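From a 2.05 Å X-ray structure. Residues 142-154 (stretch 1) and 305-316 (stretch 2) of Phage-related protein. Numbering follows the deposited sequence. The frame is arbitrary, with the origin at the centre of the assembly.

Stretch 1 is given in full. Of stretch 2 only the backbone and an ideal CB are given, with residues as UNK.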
# COMPACT_ATOMS: atom_id res chain seq x y z
N LYS E 142 26.14 48.61 19.74
CA LYS E 142 27.49 48.10 19.55
C LYS E 142 28.46 48.67 20.57
O LYS E 142 28.21 49.74 21.13
CB LYS E 142 27.98 48.40 18.14
CG LYS E 142 27.94 49.88 17.80
CD LYS E 142 28.61 50.17 16.43
CE LYS E 142 28.38 51.62 16.06
NZ LYS E 142 28.66 51.90 14.64
N VAL E 143 29.55 47.92 20.80
CA VAL E 143 30.67 48.37 21.61
C VAL E 143 31.94 47.82 20.98
O VAL E 143 31.90 46.87 20.20
CB VAL E 143 30.52 47.90 23.09
CG1 VAL E 143 30.89 46.45 23.24
CG2 VAL E 143 31.36 48.76 24.00
N LYS E 144 33.05 48.48 21.25
CA LYS E 144 34.35 48.05 20.78
C LYS E 144 35.25 47.99 21.99
O LYS E 144 35.56 49.02 22.59
CB LYS E 144 34.90 49.05 19.78
CG LYS E 144 36.08 48.54 19.01
CD LYS E 144 36.41 49.48 17.89
CE LYS E 144 37.60 48.97 17.11
NZ LYS E 144 37.93 49.90 16.01
N LEU E 145 35.65 46.78 22.37
CA LEU E 145 36.40 46.57 23.59
C LEU E 145 37.85 46.87 23.32
O LEU E 145 38.41 46.36 22.37
CB LEU E 145 36.18 45.15 24.09
CG LEU E 145 34.71 44.79 24.39
CD1 LEU E 145 34.63 43.39 24.97
CD2 LEU E 145 34.04 45.81 25.31
N VAL E 146 38.44 47.71 24.17
CA VAL E 146 39.82 48.16 24.05
C VAL E 146 40.60 47.80 25.32
O VAL E 146 40.06 47.84 26.43
CB VAL E 146 39.87 49.70 23.88
CG1 VAL E 146 41.30 50.21 23.90
CG2 VAL E 146 39.16 50.12 22.60
N GLY E 147 41.85 47.40 25.14
CA GLY E 147 42.74 47.14 26.26
C GLY E 147 42.19 46.13 27.24
O GLY E 147 41.77 45.06 26.85
N SER E 148 42.17 46.51 28.52
CA SER E 148 41.75 45.62 29.60
C SER E 148 40.24 45.29 29.64
O SER E 148 39.81 44.50 30.49
CB SER E 148 42.18 46.24 30.94
OG SER E 148 41.56 47.51 31.11
N ALA E 149 39.46 45.91 28.75
CA ALA E 149 38.04 45.60 28.61
C ALA E 149 37.86 44.37 27.73
O ALA E 149 36.80 43.75 27.76
CB ALA E 149 37.28 46.78 28.02
N ARG E 150 38.90 44.02 26.97
CA ARG E 150 38.88 42.82 26.14
C ARG E 150 38.91 41.58 27.03
O ARG E 150 39.58 41.57 28.07
CB ARG E 150 40.05 42.78 25.16
CG ARG E 150 40.01 43.89 24.16
CD ARG E 150 41.28 43.92 23.35
NE ARG E 150 41.17 44.90 22.28
CZ ARG E 150 42.13 45.19 21.41
NH1 ARG E 150 43.30 44.58 21.47
NH2 ARG E 150 41.90 46.10 20.48
N TRP E 151 38.20 40.54 26.59
CA TRP E 151 37.91 39.36 27.42
C TRP E 151 39.12 38.51 27.78
O TRP E 151 39.03 37.63 28.64
CB TRP E 151 36.85 38.49 26.73
CG TRP E 151 35.48 39.13 26.66
CD1 TRP E 151 35.17 40.45 26.88
CD2 TRP E 151 34.26 38.49 26.29
NE1 TRP E 151 33.82 40.64 26.73
CE2 TRP E 151 33.24 39.46 26.34
CE3 TRP E 151 33.92 37.17 25.95
CZ2 TRP E 151 31.92 39.18 26.07
CZ3 TRP E 151 32.59 36.88 25.67
CH2 TRP E 151 31.61 37.88 25.75
N THR E 152 40.21 38.74 27.06
CA THR E 152 41.50 38.13 27.34
C THR E 152 42.15 38.71 28.61
O THR E 152 43.04 38.09 29.19
CB THR E 152 42.45 38.34 26.16
OG1 THR E 152 42.43 39.72 25.80
CG2 THR E 152 42.01 37.50 24.96
N SER E 153 41.71 39.90 29.02
CA SER E 153 42.18 40.49 30.25
C SER E 153 41.40 39.95 31.46
O SER E 153 40.17 39.87 31.43
CB SER E 153 42.03 42.01 30.23
OG SER E 153 42.35 42.57 31.50
N PRO E 154 42.11 39.63 32.56
CA PRO E 154 41.39 39.21 33.76
C PRO E 154 40.49 40.32 34.32
O PRO E 154 39.54 40.02 35.03
CB PRO E 154 42.53 38.90 34.73
CG PRO E 154 43.69 39.68 34.25
CD PRO E 154 43.57 39.63 32.76
N UNK E 305 19.73 43.12 17.02
CA UNK E 305 21.12 42.70 17.06
C UNK E 305 22.00 43.63 17.88
O UNK E 305 21.66 44.80 18.13
CB UNK E 305 21.67 42.60 15.64
N UNK E 306 23.14 43.10 18.30
CA UNK E 306 24.10 43.86 19.09
C UNK E 306 25.51 43.32 18.84
O UNK E 306 25.75 42.13 18.99
CB UNK E 306 23.75 43.80 20.58
N UNK E 307 26.44 44.20 18.47
CA UNK E 307 27.81 43.80 18.19
C UNK E 307 28.81 44.24 19.28
O UNK E 307 28.87 45.42 19.65
CB UNK E 307 28.24 44.38 16.84
N UNK E 308 29.60 43.27 19.75
CA UNK E 308 30.69 43.52 20.71
C UNK E 308 31.99 43.22 19.97
O UNK E 308 32.42 42.08 19.93
CB UNK E 308 30.55 42.67 21.97
N UNK E 309 32.62 44.25 19.41
CA UNK E 309 33.85 44.05 18.65
C UNK E 309 35.08 43.81 19.53
O UNK E 309 35.22 44.42 20.59
CB UNK E 309 34.10 45.27 17.75
N UNK E 310 35.97 42.94 19.05
CA UNK E 310 37.30 42.72 19.63
C UNK E 310 37.39 42.05 21.00
O UNK E 310 38.45 42.08 21.64
CB UNK E 310 38.00 44.08 19.73
N UNK E 311 36.31 41.41 21.43
CA UNK E 311 36.30 40.71 22.71
C UNK E 311 37.49 39.74 22.82
O UNK E 311 38.16 39.68 23.85
CB UNK E 311 34.98 39.95 22.89
N UNK E 312 37.79 39.04 21.74
CA UNK E 312 38.81 38.00 21.78
C UNK E 312 40.23 38.40 21.43
O UNK E 312 41.08 37.53 21.33
CB UNK E 312 38.39 36.88 20.83
N UNK E 313 40.48 39.69 21.22
CA UNK E 313 41.83 40.17 20.91
C UNK E 313 42.66 40.31 22.20
O UNK E 313 42.11 40.60 23.27
CB UNK E 313 41.76 41.51 20.17
N UNK E 314 43.99 40.13 22.11
CA UNK E 314 44.86 40.30 23.27
C UNK E 314 44.70 41.67 23.89
O UNK E 314 44.56 42.65 23.16
CB UNK E 314 46.32 40.08 22.88
N UNK E 315 44.69 41.73 25.23
CA UNK E 315 44.51 43.01 25.96
C UNK E 315 45.72 43.92 25.81
O UNK E 315 45.58 45.14 25.65
CB UNK E 315 44.25 42.75 27.45
N UNK E 316 46.90 43.32 25.90
CA UNK E 316 48.16 44.04 25.76
C UNK E 316 48.85 43.55 24.49
O UNK E 316 48.90 42.34 24.22
OXT UNK E 316 49.36 44.36 23.71
CB UNK E 316 49.05 43.84 26.99

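Residues 142-144 and 305-309 run as parallel strands, so alternate positions share a sheet face.

Position 305 has nothing of stretch 1 near its ideal CB; the choice is open from here, and it is Gly305. At 306 CB points sideways, yet a long side chain could reach back to the start of stretch 1. Tyr306 does so, laying a ring face over Lys142 N, with CE2 3.9 Å from that N.

Position 307 lies beside Lys142, its ideal CB 4.2 Å from Lys142 CB, and its carbonyl accepts Val143 N (N to O 2.8 Å). Many strand formers would fit; Leu307 is found. Position 308 turns to the other face, where Val143 CG1 and Leu145 CD1 offer only carbon. A branched aliphatic suits it, and Ile308 places CG2 3.8 Å from Val143 CG1 and 3.6 Å from Leu145 CD1.

Position 309 is tied by its backbone at both ends: its N donates to Val143 O (2.8 Å), and its O accepts Leu145 N (3.0 Å). CB returns to the face of Lys142 and Lys144, so an acidic or polar residue would suit these lysines. Glu309 puts OE2 3.7 Å from Lys144 CD, and a water links OE2 to Val143 O, weakly at the carbonyl.

At 310 phi is positive (69°), which favours Gly, Asn or Asp, and CB points toward stretch 1 near Arg150 NE and the Lys144 chain. Charge favours an acid. Asp310 opens a type I turn; its OD2 sits 4.2 Å from Arg150 NH2, out of the guanidinium plane and short of a salt bridge, and a water joins OD2, NH2 and Leu145 O.

The ideal CB of 311 lies 3.8 Å from Trp151 CD2 and 4.0 Å from Leu145 CD1, so a small apolar group suits it. Ala311 sets its methyl over the five-membered ring in a CH-pi contact, while its O accepts Trp151 N (2.9 Å). At 312 CB would point away from stretch 1; Gly312 occupies this turn position.

Position 313 offers CB to the guanidinium face of Arg150, and an aliphatic chain can cover it: Leu313 CB is 3.6 Å from NH1. Its O accepts Thr152 OG1 (2.7 Å). At 314 CB points away and phi is -55°, which proline tolerates; Pro314 gives its O to Arg150 NH1 (2.9 Å).

At 315 the ideal CB is 3.4 Å from Gly147 O and 3.6 Å from Ser153 CB, so something small is apt, and Ala315 supplies just a methyl. Position 316 points away, leaving the choice free; Ala316 ends the chain.

Stretch 2, residues 305-316: GYLIEDAGLPAA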
# COMPACT_ATOMS: atom_id res chain seq x y z
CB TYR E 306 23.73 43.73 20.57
CG TYR E 306 24.50 44.66 21.49
CD1 TYR E 306 25.78 44.33 21.92
CD2 TYR E 306 23.93 45.84 21.96
CE1 TYR E 306 26.48 45.16 22.76
CE2 TYR E 306 24.62 46.67 22.80
CZ TYR E 306 25.90 46.33 23.21
OH TYR E 306 26.61 47.14 24.05
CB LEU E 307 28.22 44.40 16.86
CG LEU E 307 29.63 44.12 16.35
CD1 LEU E 307 29.88 42.61 16.10
CD2 LEU E 307 29.84 44.96 15.12
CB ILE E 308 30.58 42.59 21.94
CG1 ILE E 308 29.27 42.82 22.69
CG2 ILE E 308 31.76 42.81 22.91
CD1 ILE E 308 29.04 41.80 23.81
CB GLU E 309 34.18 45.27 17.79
CG GLU E 309 33.21 45.69 16.75
CD GLU E 309 33.79 46.83 15.90
OE1 GLU E 309 34.60 46.52 15.00
OE2 GLU E 309 33.44 48.01 16.16
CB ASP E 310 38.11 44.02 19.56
CG ASP E 310 38.29 44.50 18.13
OD1 ASP E 310 38.13 43.66 17.21
OD2 ASP E 310 38.57 45.70 17.93
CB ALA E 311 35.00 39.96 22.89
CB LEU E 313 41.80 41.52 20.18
CG LEU E 313 41.42 41.61 18.70
CD1 LEU E 313 41.43 43.06 18.25
CD2 LEU E 313 42.35 40.75 17.80
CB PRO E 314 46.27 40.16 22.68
CG PRO E 314 46.09 39.34 21.48
CD PRO E 314 44.76 39.73 20.91
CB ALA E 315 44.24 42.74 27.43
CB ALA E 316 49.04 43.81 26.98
O HOH W 1 31.44 48.40 17.86
O HOH W 2 39.37 47.45 20.07
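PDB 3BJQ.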